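PDB 4ZNM: C-domain type II peptide synthetase from Streptomyces globisporus, which adopts the fold of the condensation domains that form part of nonribosomal peptide synthetases. Local coordinates for residues A[46-51]-A[155-160]; A[211-216]-A[343-348]; A[231-236]-A[362-367]; A[287-292]-A[318-323]. All coordinates share one frame; numbering follows the deposited sequence.

Interaction 1: residues A[46-51]-A[155-160]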
loop_
_atom_site.group_PDB
_atom_site.type_symbol
_atom_site.label_atom_id
_atom_site.label_comp_id
_atom_site.label_asym_id
_atom_site.label_seq_id
_atom_site.Cartn_x
_atom_site.Cartn_y
_atom_site.Cartn_z
ATOM N N TYR A 46 -11.551 4.939 1.032
ATOM C CA TYR A 46 -10.102 4.947 1.257
ATOM C C TYR A 46 -9.792 3.855 2.275
ATOM O O TYR A 46 -9.612 4.094 3.480
ATOM C CB TYR A 46 -9.601 6.325 1.717
ATOM C CG TYR A 46 -8.124 6.396 1.799
ATOM C CD1 TYR A 46 -7.349 6.411 0.640
ATOM C CD2 TYR A 46 -7.486 6.447 3.021
ATOM C CE1 TYR A 46 -5.977 6.494 0.693
ATOM C CE2 TYR A 46 -6.095 6.504 3.086
ATOM C CZ TYR A 46 -5.359 6.538 1.918
ATOM O OH TYR A 46 -3.984 6.581 1.962
ATOM N N HIS A 47 -9.802 2.620 1.770
ATOM C CA HIS A 47 -9.613 1.457 2.601
ATOM C C HIS A 47 -8.563 0.534 2.011
ATOM O O HIS A 47 -8.044 0.768 0.920
ATOM C CB HIS A 47 -10.941 0.699 2.809
ATOM C CG HIS A 47 -11.729 0.473 1.559
ATOM N ND1 HIS A 47 -11.187 -0.104 0.428
ATOM C CD2 HIS A 47 -13.024 0.744 1.267
ATOM C CE1 HIS A 47 -12.122 -0.184 -0.506
ATOM N NE2 HIS A 47 -13.248 0.309 -0.018
ATOM N N ILE A 48 -8.204 -0.476 2.788
ATOM C CA ILE A 48 -7.242 -1.467 2.348
ATOM C C ILE A 48 -7.891 -2.825 2.608
ATOM O O ILE A 48 -8.518 -3.016 3.655
ATOM C CB ILE A 48 -5.872 -1.292 3.087
ATOM C CG1 ILE A 48 -4.873 -2.367 2.681
ATOM C CG2 ILE A 48 -6.082 -1.352 4.606
ATOM C CD1 ILE A 48 -3.429 -2.085 3.267
ATOM N N VAL A 49 -7.763 -3.751 1.659
ATOM C CA VAL A 49 -8.417 -5.060 1.774
ATOM C C VAL A 49 -7.357 -6.115 1.655
ATOM O O VAL A 49 -6.378 -5.932 0.963
ATOM C CB VAL A 49 -9.501 -5.300 0.698
ATOM C CG1 VAL A 49 -10.518 -4.211 0.719
ATOM C CG2 VAL A 49 -8.836 -5.397 -0.683
ATOM N N GLY A 50 -7.583 -7.245 2.304
ATOM C CA GLY A 50 -6.705 -8.388 2.150
ATOM C C GLY A 50 -7.521 -9.658 2.299
ATOM O O GLY A 50 -8.625 -9.659 2.889
ATOM N N ALA A 51 -6.988 -10.722 1.730
ATOM C CA ALA A 51 -7.648 -12.025 1.768
ATOM C C ALA A 51 -6.657 -13.113 2.105
ATOM O O ALA A 51 -5.513 -13.096 1.620
ATOM C CB ALA A 51 -8.297 -12.321 0.441
ATOM N N ALA A 155 -10.237 -2.588 6.063
ATOM C CA ALA A 155 -9.963 -1.608 7.094
ATOM C C ALA A 155 -9.746 -0.260 6.452
ATOM O O ALA A 155 -9.225 -0.165 5.336
ATOM C CB ALA A 155 -8.730 -2.010 7.875
ATOM N N HIS A 156 -10.113 0.789 7.169
ATOM C CA HIS A 156 -9.891 2.111 6.651
ATOM C C HIS A 156 -8.395 2.380 6.611
ATOM O O HIS A 156 -7.647 2.053 7.534
ATOM C CB HIS A 156 -10.615 3.172 7.468
ATOM C CG HIS A 156 -10.880 4.403 6.669
ATOM N ND1 HIS A 156 -9.957 5.421 6.531
ATOM C CD2 HIS A 156 -11.933 4.740 5.887
ATOM C CE1 HIS A 156 -10.448 6.346 5.718
ATOM N NE2 HIS A 156 -11.646 5.953 5.317
ATOM N N HIS A 157 -7.959 2.974 5.514
ATOM C CA HIS A 157 -6.536 3.071 5.221
ATOM C C HIS A 157 -5.866 4.232 5.974
ATOM O O HIS A 157 -4.629 4.384 5.937
ATOM C CB HIS A 157 -6.399 3.156 3.703
ATOM C CG HIS A 157 -5.015 2.894 3.177
ATOM N ND1 HIS A 157 -3.983 2.387 3.944
ATOM C CD2 HIS A 157 -4.502 3.082 1.942
ATOM C CE1 HIS A 157 -2.898 2.275 3.200
ATOM N NE2 HIS A 157 -3.184 2.693 1.981
ATOM N N THR A 158 -6.673 5.049 6.670
ATOM C CA THR A 158 -6.125 5.972 7.678
ATOM C C THR A 158 -5.729 5.224 8.949
ATOM O O THR A 158 -4.941 5.730 9.745
ATOM C CB THR A 158 -7.143 7.108 8.091
ATOM O OG1 THR A 158 -8.360 6.515 8.583
ATOM C CG2 THR A 158 -7.447 8.064 6.932
ATOM N N ALA A 159 -6.266 4.010 9.118
ATOM C CA ALA A 159 -6.102 3.222 10.329
ATOM C C ALA A 159 -5.080 2.084 10.180
ATOM O O ALA A 159 -4.588 1.587 11.168
ATOM C CB ALA A 159 -7.456 2.631 10.741
ATOM N N ALA A 160 -4.797 1.655 8.954
ATOM C CA ALA A 160 -3.960 0.482 8.711
ATOM C C ALA A 160 -3.304 0.559 7.364
ATOM O O ALA A 160 -3.930 0.949 6.386
ATOM C CB ALA A 160 -4.821 -0.811 8.814
HETATM O O HOH W 1 -2.914 5.635 4.195
#

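Interaction 2: residues A[211-216]-A[343-348]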
loop_
_atom_site.group_PDB
_atom_site.type_symbol
_atom_site.label_atom_id
_atom_site.label_comp_id
_atom_site.label_asym_id
_atom_site.label_seq_id
_atom_site.Cartn_x
_atom_site.Cartn_y
_atom_site.Cartn_z
ATOM N N VAL A 211 20.046 18.736 9.640
ATOM C CA VAL A 211 20.983 18.184 8.665
ATOM C C VAL A 211 20.231 17.581 7.451
ATOM O O VAL A 211 20.610 17.801 6.297
ATOM C CB VAL A 211 21.895 17.132 9.327
ATOM C CG1 VAL A 211 22.812 16.494 8.304
ATOM C CG2 VAL A 211 22.733 17.754 10.434
ATOM N N SER A 212 19.157 16.835 7.699
ATOM C CA SER A 212 18.457 16.180 6.610
ATOM C C SER A 212 17.717 17.208 5.747
ATOM O O SER A 212 17.668 17.087 4.522
ATOM C CB SER A 212 17.466 15.129 7.145
ATOM O OG SER A 212 18.145 14.007 7.696
ATOM N N LYS A 213 17.132 18.209 6.397
ATOM C CA LYS A 213 16.434 19.287 5.685
ATOM C C LYS A 213 17.395 19.980 4.738
ATOM O O LYS A 213 17.024 20.292 3.612
ATOM C CB LYS A 213 15.817 20.312 6.660
ATOM C CG LYS A 213 14.499 19.828 7.233
ATOM C CD LYS A 213 13.895 20.729 8.285
ATOM C CE LYS A 213 12.555 20.154 8.721
ATOM N NZ LYS A 213 11.693 21.126 9.410
ATOM N N GLU A 214 18.623 20.196 5.189
ATOM C CA GLU A 214 19.614 20.867 4.340
ATOM C C GLU A 214 19.985 19.942 3.193
ATOM O O GLU A 214 20.151 20.400 2.079
ATOM C CB GLU A 214 20.867 21.270 5.118
ATOM C CG GLU A 214 21.623 22.448 4.466
ATOM C CD GLU A 214 22.931 22.794 5.177
ATOM O OE1 GLU A 214 22.945 22.848 6.427
ATOM O OE2 GLU A 214 23.946 23.023 4.481
ATOM N N PHE A 215 20.086 18.640 3.452
ATOM C CA PHE A 215 20.313 17.682 2.368
ATOM C C PHE A 215 19.217 17.753 1.297
ATOM O O PHE A 215 19.504 17.784 0.107
ATOM C CB PHE A 215 20.400 16.245 2.903
ATOM C CG PHE A 215 20.249 15.204 1.830
ATOM C CD1 PHE A 215 21.341 14.791 1.108
ATOM C CD2 PHE A 215 19.018 14.665 1.528
ATOM C CE1 PHE A 215 21.207 13.870 0.110
ATOM C CE2 PHE A 215 18.880 13.745 0.510
ATOM C CZ PHE A 215 19.984 13.336 -0.183
ATOM N N TRP A 216 17.955 17.786 1.713
ATOM C CA TRP A 216 16.846 17.743 0.766
ATOM C C TRP A 216 16.679 19.031 -0.037
ATOM O O TRP A 216 16.375 18.977 -1.228
ATOM C CB TRP A 216 15.553 17.418 1.500
ATOM C CG TRP A 216 15.455 15.973 1.894
ATOM C CD1 TRP A 216 15.534 15.446 3.156
ATOM C CD2 TRP A 216 15.285 14.866 1.005
ATOM N NE1 TRP A 216 15.384 14.073 3.102
ATOM C CE2 TRP A 216 15.234 13.696 1.792
ATOM C CE3 TRP A 216 15.140 14.752 -0.375
ATOM C CZ2 TRP A 216 15.070 12.426 1.231
ATOM C CZ3 TRP A 216 14.951 13.498 -0.922
ATOM C CH2 TRP A 216 14.931 12.354 -0.127
ATOM N N HIS A 343 18.338 10.008 4.942
ATOM C CA HIS A 343 17.852 11.332 5.320
ATOM C C HIS A 343 16.354 11.408 5.364
ATOM O O HIS A 343 15.783 12.499 5.299
ATOM C CB HIS A 343 18.372 12.383 4.352
ATOM C CG HIS A 343 19.859 12.528 4.377
ATOM N ND1 HIS A 343 20.523 13.171 5.400
ATOM C CD2 HIS A 343 20.809 12.124 3.501
ATOM C CE1 HIS A 343 21.824 13.165 5.148
ATOM N NE2 HIS A 343 22.024 12.543 4.000
ATOM N N GLU A 344 15.706 10.260 5.500
ATOM C CA GLU A 344 14.256 10.245 5.367
ATOM C C GLU A 344 13.594 11.188 6.366
ATOM O O GLU A 344 13.916 11.201 7.557
ATOM C CB GLU A 344 13.682 8.835 5.545
ATOM C CG GLU A 344 12.173 8.833 5.402
ATOM C CD GLU A 344 11.503 7.437 5.418
ATOM O OE1 GLU A 344 12.222 6.423 5.470
ATOM O OE2 GLU A 344 10.242 7.379 5.400
ATOM N N LEU A 345 12.616 11.934 5.862
ATOM C CA LEU A 345 11.766 12.772 6.706
ATOM C C LEU A 345 10.280 12.570 6.440
ATOM O O LEU A 345 9.885 12.300 5.299
ATOM C CB LEU A 345 12.098 14.249 6.475
ATOM C CG LEU A 345 13.491 14.760 6.877
ATOM C CD1 LEU A 345 13.616 16.201 6.446
ATOM C CD2 LEU A 345 13.718 14.625 8.386
ATOM N N PRO A 346 9.448 12.767 7.471
ATOM C CA PRO A 346 8.007 12.789 7.200
ATOM C C PRO A 346 7.694 13.843 6.152
ATOM O O PRO A 346 8.062 15.018 6.334
ATOM C CB PRO A 346 7.379 13.154 8.552
ATOM C CG PRO A 346 8.501 13.147 9.551
ATOM C CD PRO A 346 9.767 13.288 8.812
ATOM N N PHE A 347 7.009 13.438 5.084
ATOM C CA PHE A 347 6.841 14.306 3.938
ATOM C C PHE A 347 6.166 15.641 4.286
ATOM O O PHE A 347 6.509 16.661 3.709
ATOM C CB PHE A 347 6.044 13.597 2.837
ATOM C CG PHE A 347 6.029 14.348 1.531
ATOM C CD1 PHE A 347 4.880 14.933 1.067
ATOM C CD2 PHE A 347 7.177 14.473 0.775
ATOM C CE1 PHE A 347 4.860 15.627 -0.148
ATOM C CE2 PHE A 347 7.160 15.157 -0.432
ATOM C CZ PHE A 347 6.001 15.735 -0.884
ATOM N N SER A 348 5.209 15.639 5.214
ATOM C CA SER A 348 4.491 16.866 5.557
ATOM C C SER A 348 5.440 17.916 6.159
ATOM O O SER A 348 5.188 19.118 6.052
ATOM C CB SER A 348 3.338 16.570 6.529
ATOM O OG SER A 348 3.863 16.174 7.781
#

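Interaction 3: residues A[231-236]-A[362-367]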
loop_
_atom_site.group_PDB
_atom_site.type_symbol
_atom_site.label_atom_id
_atom_site.label_comp_id
_atom_site.label_asym_id
_atom_site.label_seq_id
_atom_site.Cartn_x
_atom_site.Cartn_y
_atom_site.Cartn_z
ATOM N N ASP A 231 -5.977 11.660 -19.473
ATOM C CA ASP A 231 -6.905 11.623 -20.605
ATOM C C ASP A 231 -8.038 12.602 -20.414
ATOM O O ASP A 231 -8.574 13.100 -21.384
ATOM C CB ASP A 231 -7.511 10.234 -20.794
ATOM C CG ASP A 231 -6.479 9.180 -21.139
ATOM O OD1 ASP A 231 -5.533 9.521 -21.872
ATOM O OD2 ASP A 231 -6.636 8.004 -20.687
ATOM N N ILE A 232 -8.412 12.846 -19.160
ATOM C CA ILE A 232 -9.536 13.697 -18.842
ATOM C C ILE A 232 -9.029 14.740 -17.852
ATOM O O ILE A 232 -8.415 14.384 -16.814
ATOM C CB ILE A 232 -10.726 12.891 -18.255
ATOM C CG1 ILE A 232 -11.142 11.746 -19.198
ATOM C CG2 ILE A 232 -11.897 13.823 -18.011
ATOM C CD1 ILE A 232 -11.923 10.622 -18.503
ATOM N N PRO A 233 -9.274 16.026 -18.149
ATOM C CA PRO A 233 -8.766 17.051 -17.236
ATOM C C PRO A 233 -9.508 17.134 -15.925
ATOM O O PRO A 233 -10.680 16.788 -15.797
ATOM C CB PRO A 233 -8.949 18.349 -18.019
ATOM C CG PRO A 233 -10.059 18.088 -18.953
ATOM C CD PRO A 233 -9.907 16.618 -19.337
ATOM N N ARG A 234 -8.767 17.595 -14.938
ATOM C CA ARG A 234 -9.279 17.886 -13.629
ATOM C C ARG A 234 -10.556 18.722 -13.730
ATOM O O ARG A 234 -11.554 18.406 -13.093
ATOM C CB ARG A 234 -8.167 18.605 -12.836
ATOM C CG ARG A 234 -8.404 18.669 -11.348
ATOM C CD ARG A 234 -7.216 19.409 -10.635
ATOM N NE ARG A 234 -7.317 19.192 -9.203
ATOM C CZ ARG A 234 -6.808 18.139 -8.576
ATOM N NH1 ARG A 234 -6.980 18.008 -7.266
ATOM N NH2 ARG A 234 -6.124 17.219 -9.254
ATOM N N SER A 235 -10.529 19.763 -14.564
ATOM C CA SER A 235 -11.674 20.683 -14.705
ATOM C C SER A 235 -12.949 20.044 -15.299
ATOM O O SER A 235 -14.019 20.618 -15.206
ATOM C CB SER A 235 -11.278 21.904 -15.565
ATOM O OG SER A 235 -10.804 21.503 -16.851
ATOM N N ALA A 236 -12.864 18.856 -15.885
ATOM C CA ALA A 236 -14.082 18.231 -16.389
ATOM C C ALA A 236 -14.976 17.835 -15.206
ATOM O O ALA A 236 -16.172 17.632 -15.366
ATOM C CB ALA A 236 -13.759 17.023 -17.246
ATOM N N ALA A 362 -1.589 19.015 -9.238
ATOM C CA ALA A 362 -2.914 19.629 -9.222
ATOM C C ALA A 362 -3.178 20.219 -10.589
ATOM O O ALA A 362 -4.167 20.969 -10.805
ATOM C CB ALA A 362 -3.009 20.710 -8.110
ATOM N N SER A 363 -2.286 19.900 -11.522
ATOM C CA SER A 363 -2.420 20.549 -12.799
ATOM C C SER A 363 -3.631 19.926 -13.480
ATOM O O SER A 363 -4.105 18.812 -13.119
ATOM C CB SER A 363 -1.139 20.445 -13.615
ATOM O OG SER A 363 -0.974 19.157 -14.139
ATOM N N ASP A 364 -4.171 20.674 -14.428
ATOM C CA ASP A 364 -5.450 20.344 -15.019
ATOM C C ASP A 364 -5.290 19.125 -15.900
ATOM O O ASP A 364 -6.220 18.365 -16.070
ATOM C CB ASP A 364 -5.982 21.538 -15.826
ATOM C CG ASP A 364 -7.460 21.457 -16.076
ATOM O OD1 ASP A 364 -8.221 21.237 -15.105
ATOM O OD2 ASP A 364 -7.860 21.610 -17.241
ATOM N N ASN A 365 -4.092 18.946 -16.444
ATOM C CA ASN A 365 -3.851 17.920 -17.436
ATOM C C ASN A 365 -2.812 16.893 -17.015
ATOM O O ASN A 365 -2.407 16.072 -17.829
ATOM C CB ASN A 365 -3.430 18.576 -18.745
ATOM C CG ASN A 365 -4.592 19.281 -19.430
ATOM O OD1 ASN A 365 -4.607 20.505 -19.544
ATOM N ND2 ASN A 365 -5.587 18.502 -19.869
ATOM N N HIS A 366 -2.352 16.944 -15.770
ATOM C CA HIS A 366 -1.431 15.899 -15.294
ATOM C C HIS A 366 -1.765 15.411 -13.887
ATOM O O HIS A 366 -2.435 16.113 -13.128
ATOM C CB HIS A 366 0.029 16.381 -15.308
ATOM C CG HIS A 366 0.485 16.873 -16.648
ATOM N ND1 HIS A 366 1.265 16.121 -17.501
ATOM C CD2 HIS A 366 0.253 18.043 -17.283
ATOM C CE1 HIS A 366 1.493 16.807 -18.604
ATOM N NE2 HIS A 366 0.891 17.976 -18.496
ATOM N N GLN A 367 -1.264 14.212 -13.560
ATOM C CA GLN A 367 -1.215 13.731 -12.195
ATOM C C GLN A 367 0.123 13.108 -11.861
ATOM O O GLN A 367 0.857 12.627 -12.725
ATOM C CB GLN A 367 -2.306 12.691 -11.949
ATOM C CG GLN A 367 -3.703 13.208 -11.877
ATOM C CD GLN A 367 -4.698 12.069 -11.623
ATOM O OE1 GLN A 367 -4.810 11.161 -12.435
ATOM N NE2 GLN A 367 -5.387 12.102 -10.477
HETATM O O HOH W 2 -4.357 16.941 -11.000
#

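Interaction 4: residues A[287-292]-A[318-323]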
loop_
_atom_site.group_PDB
_atom_site.type_symbol
_atom_site.label_atom_id
_atom_site.label_comp_id
_atom_site.label_asym_id
_atom_site.label_seq_id
_atom_site.Cartn_x
_atom_site.Cartn_y
_atom_site.Cartn_z
ATOM N N LEU A 287 15.213 13.221 -18.410
ATOM C CA LEU A 287 16.384 12.511 -17.909
ATOM C C LEU A 287 16.580 12.769 -16.419
ATOM O O LEU A 287 17.100 11.915 -15.705
ATOM C CB LEU A 287 17.632 12.934 -18.690
ATOM C CG LEU A 287 17.713 12.294 -20.085
ATOM C CD1 LEU A 287 18.748 12.999 -20.944
ATOM C CD2 LEU A 287 18.023 10.794 -19.998
ATOM N N ASP A 288 16.171 13.956 -15.965
ATOM C CA ASP A 288 16.135 14.310 -14.551
ATOM C C ASP A 288 14.778 13.879 -14.029
ATOM O O ASP A 288 13.759 14.533 -14.287
ATOM C CB ASP A 288 16.379 15.819 -14.349
ATOM C CG ASP A 288 15.990 16.310 -12.957
ATOM O OD1 ASP A 288 16.093 15.534 -11.986
ATOM O OD2 ASP A 288 15.561 17.483 -12.830
ATOM N N ILE A 289 14.763 12.767 -13.293
ATOM C CA ILE A 289 13.524 12.083 -12.983
ATOM C C ILE A 289 13.280 11.993 -11.488
ATOM O O ILE A 289 14.039 11.347 -10.747
ATOM C CB ILE A 289 13.529 10.686 -13.625
ATOM C CG1 ILE A 289 13.494 10.839 -15.153
ATOM C CG2 ILE A 289 12.354 9.862 -13.136
ATOM C CD1 ILE A 289 13.361 9.534 -15.884
ATOM N N THR A 290 12.204 12.623 -11.043
ATOM C CA THR A 290 11.819 12.513 -9.652
ATOM C C THR A 290 10.468 11.795 -9.540
ATOM O O THR A 290 9.451 12.281 -10.032
ATOM C CB THR A 290 11.716 13.902 -8.963
ATOM O OG1 THR A 290 12.972 14.583 -9.026
ATOM C CG2 THR A 290 11.321 13.745 -7.522
ATOM N N VAL A 291 10.481 10.668 -8.849
ATOM C CA VAL A 291 9.298 9.812 -8.656
ATOM C C VAL A 291 9.230 9.434 -7.186
ATOM O O VAL A 291 10.215 8.985 -6.615
ATOM C CB VAL A 291 9.335 8.553 -9.545
ATOM C CG1 VAL A 291 8.120 7.625 -9.253
ATOM C CG2 VAL A 291 9.319 8.947 -10.998
ATOM N N PRO A 292 8.074 9.622 -6.564
ATOM C CA PRO A 292 7.971 9.252 -5.159
ATOM C C PRO A 292 7.704 7.767 -4.995
ATOM O O PRO A 292 7.109 7.116 -5.874
ATOM C CB PRO A 292 6.758 10.062 -4.658
ATOM C CG PRO A 292 5.964 10.336 -5.867
ATOM C CD PRO A 292 6.886 10.366 -7.026
ATOM N N THR A 318 16.638 10.905 -9.513
ATOM C CA THR A 318 17.805 10.321 -10.172
ATOM C C THR A 318 18.046 10.973 -11.521
ATOM O O THR A 318 17.102 11.250 -12.279
ATOM C CB THR A 318 17.628 8.810 -10.384
ATOM O OG1 THR A 318 17.248 8.211 -9.151
ATOM C CG2 THR A 318 18.928 8.152 -10.861
ATOM N N ASP A 319 19.318 11.196 -11.815
ATOM C CA ASP A 319 19.740 11.788 -13.078
ATOM C C ASP A 319 20.217 10.696 -13.991
ATOM O O ASP A 319 21.235 10.068 -13.712
ATOM C CB ASP A 319 20.854 12.797 -12.859
ATOM C CG ASP A 319 21.275 13.494 -14.154
ATOM O OD1 ASP A 319 20.614 13.291 -15.196
ATOM O OD2 ASP A 319 22.262 14.255 -14.115
ATOM N N LEU A 320 19.475 10.471 -15.063
ATOM C CA LEU A 320 19.730 9.384 -15.994
ATOM C C LEU A 320 20.601 9.848 -17.156
ATOM O O LEU A 320 20.893 9.067 -18.068
ATOM C CB LEU A 320 18.424 8.833 -16.557
ATOM C CG LEU A 320 17.738 7.700 -15.781
ATOM C CD1 LEU A 320 17.321 8.131 -14.382
ATOM C CD2 LEU A 320 16.548 7.244 -16.583
ATOM N N SER A 321 20.980 11.120 -17.160
ATOM C CA SER A 321 21.745 11.634 -18.283
ATOM C C SER A 321 23.144 11.029 -18.293
ATOM O O SER A 321 23.846 11.006 -17.270
ATOM C CB SER A 321 21.835 13.152 -18.251
ATOM O OG SER A 321 22.634 13.606 -17.172
ATOM N N GLY A 322 23.546 10.555 -19.469
ATOM C CA GLY A 322 24.865 9.985 -19.648
ATOM C C GLY A 322 24.949 8.503 -19.291
ATOM O O GLY A 322 26.024 7.915 -19.410
ATOM N N CYS A 323 23.838 7.923 -18.830
ATOM C CA CYS A 323 23.720 6.473 -18.637
ATOM C C CYS A 323 24.009 5.667 -19.898
ATOM O O CYS A 323 23.446 5.932 -20.951
ATOM C CB CYS A 323 22.321 6.110 -18.168
ATOM S SG CYS A 323 22.152 6.194 -16.405
#

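Interaction 1: residues A[46-51]-A[155-160]
Y46 and H157 form an offset stack, with ring centroids 4.8 Å apart and planes turned 24° from each other. The overlap is not confined to the rings: H157 CB sits over one face of the tyrosine, 3.8 Å from its centroid, and makes a CH-pi contact. Y46 CG lies anti to its own backbone N (chi1 -173°), beside the carbonyl carbon, and the ring meets H157 CB through CE2 and CD2. One water bridges the far end of the phenol, lying 2.7 Å from Y46 OH and donating to H157 O; the same water stands over the centre of one face of the H157 imidazole. I48 CB approaches the opposite face, toward the rim. In the ring plane, H157 ND1 donates to A160 O over 2.8 Å, a bond that fixes the rotation of the imidazole.

The backbones add three bonds. H157 N reaches Y46 O at 2.9 Å, and I48 and A155 form an antiparallel hydrogen-bonded pair. The adjacent pair, H47 with H156, is non-hydrogen-bonded, and its CA atoms are 4.1 Å apart. Y46 O also lies 3.1 Å above the centre of the H156 ring, whose ND1 shares a 2.8 Å hydrogen bond with T158 OG1 and whose NE2 bonds to G43 O.

H156 and H157 begin the HHxxxD signature of condensation domains. The contact pairs strands 47-55 and 148-156 inside a mixed sheet: V49 packs against L121 and E125 of helix 110-125, H47 NE2 bonds T127 O, and Y46 and T158 touch L27 of helix 22-28.

Interaction 2: residues A[211-216]-A[343-348]
S212 and H343 bring the backbones to a CA separation of 5.1 Å, where a turn of helix 207-219 passes the chain leaving helix 339-342. H343 is the first residue there to abandon helical angles (phi/psi -106°/21°), and its carbonyl O accepts from W216 NE1 over 2.7 Å. That bond is nearly straight at the hydrogen and lies in the indole plane, although the donor stands well above the plane of the carbonyl.

The H343 imidazole stacks on F215 in offset fashion, centroids 4.1 Å apart and planes 13° from parallel. H343 CD2 lies over the centre of the phenyl ring, and F215 CB lies over the imidazole face, 3.9 Å from its centroid. At the imidazole edge, ND1 and S212 OG make a weak hydrogen bond of 3.4 Å; the hydroxyl is also bonded to R208 O. L345 completes the patch: its CD1 touches K213 CG at 3.8 Å and W216 CD1 at 3.9 Å, while CD2 meets S212 CB.

Further out, W216 packs on A340 of helix 339-342 and on L314 of strand 312-319, and F215 touches E339. N312, in that same strand, bonds L345 O and F347 N, and P346 stands at the N-cap position of helix 347-350.

Interaction 3: residues A[231-236]-A[362-367]
The carboxylate of D364 is gripped through both oxygens by S235: the backbone N of S235 donates to OD1 over 2.8 Å, and its hydroxyl OG donates to OD2 over 3.0 Å. These bonds hold the short 3-10 segment 234-236, in the connection after edge strand 227-229, against the loop that leads into strand 366-373, the neighbour of 227-229 in a five-stranded mixed sheet. The N-H of S235 meets OD1 on the syn side, 25° out of the carboxylate plane, and is bent, with 136° at the hydrogen; the hydroxyl uses the syn lone pair of OD2. D364 CG lies anti to the backbone N (chi1 -161°), and chi2 then turns the two oxygens to these donors.

The backbone carbonyl of the same residue adds to the join. D364 O takes the N-H of R234 over 2.9 Å, in the carbonyl plane and on a lone pair, while P233 CA makes a CA-H...O contact of 3.1 Å with it. One backbone carbonyl and one carboxylate thus meet three consecutive residues, P233 to S235. P233 CB also rests 3.8 Å from N365 ND2.

Beyond these bonds, N365 and T230 are hydrogen-bonded through their backbones, as are Q367 and L228, which continues the pairing of edge strand 227-229 with strand 366-373. The R234 side chain runs extended as far as NE and forms a salt bridge from NH1 to D408. On its way it brings CD to 3.4 Å from A362 O, and A362 CA lies over one face of the guanidinium, toward the rim, 3.9 Å above the plane.

Interaction 4: residues A[287-292]-A[318-323]
A two-stranded antiparallel ribbon, strands 288-295 and 312-319, ends where I289 pairs with T318 and L287 meets L320. I289 and T318 form a hydrogen-bonded pair: I289 N donates to T318 O, and T318 N to I289 O at 2.9 Å. One step on, D288 and D319 are a non-hydrogen-bonded pair, and L320 N closes the ladder by reaching L287 O over 2.9 Å with 169° at the hydrogen. Apolar side chains run beside it: L287 CD2 touches L320 CB, and I289 CD1 meets L320 CD2, each at 4.0 Å. L287 CD1 also approaches S321 CB.

After D319 the chain turns away. D319 OD1 accepts S321 N at 3.0 Å, an Asx turn, and S321 OG at 2.8 Å, both from the same face of the carboxylate. A type II turn from L320 to C323 overlaps with it, with G322 at phi 86°.

T318 and I289 both touch Q277 of helix 268-284, and R332 of helix 326-335 bonds D319 O and S321 O. The D288 and D319 side chains lie on the same face of the ribbon, D288 OD1 6.0 Å from D319 OD1. D288 has a salt bridge to R317, and D319 accepts two donors from S321, which probably eases the repulsion between the like charges.

In the fold
Interaction 1 lies nearest the middle of the chain, its centre about 9 Å from the chain centre, and the H156 side chain is about 6 Å from a bound sodium ion, probably the one at S130, E133 and P135. The centres of the other three contacts sit about 22 to 24 Å from the chain centre. Interaction 4 is nested in sequence inside the loops closed by interactions 2 and 3, which themselves cross. Its strand 312-319 supplies N312 and L314 to interaction 2, about 7 Å away at the nearest atoms. P292 in its other strand bonds F371 of strand 366-373, which starts in interaction 3; the nearest atoms of interactions 3 and 4 are about 9 Å apart.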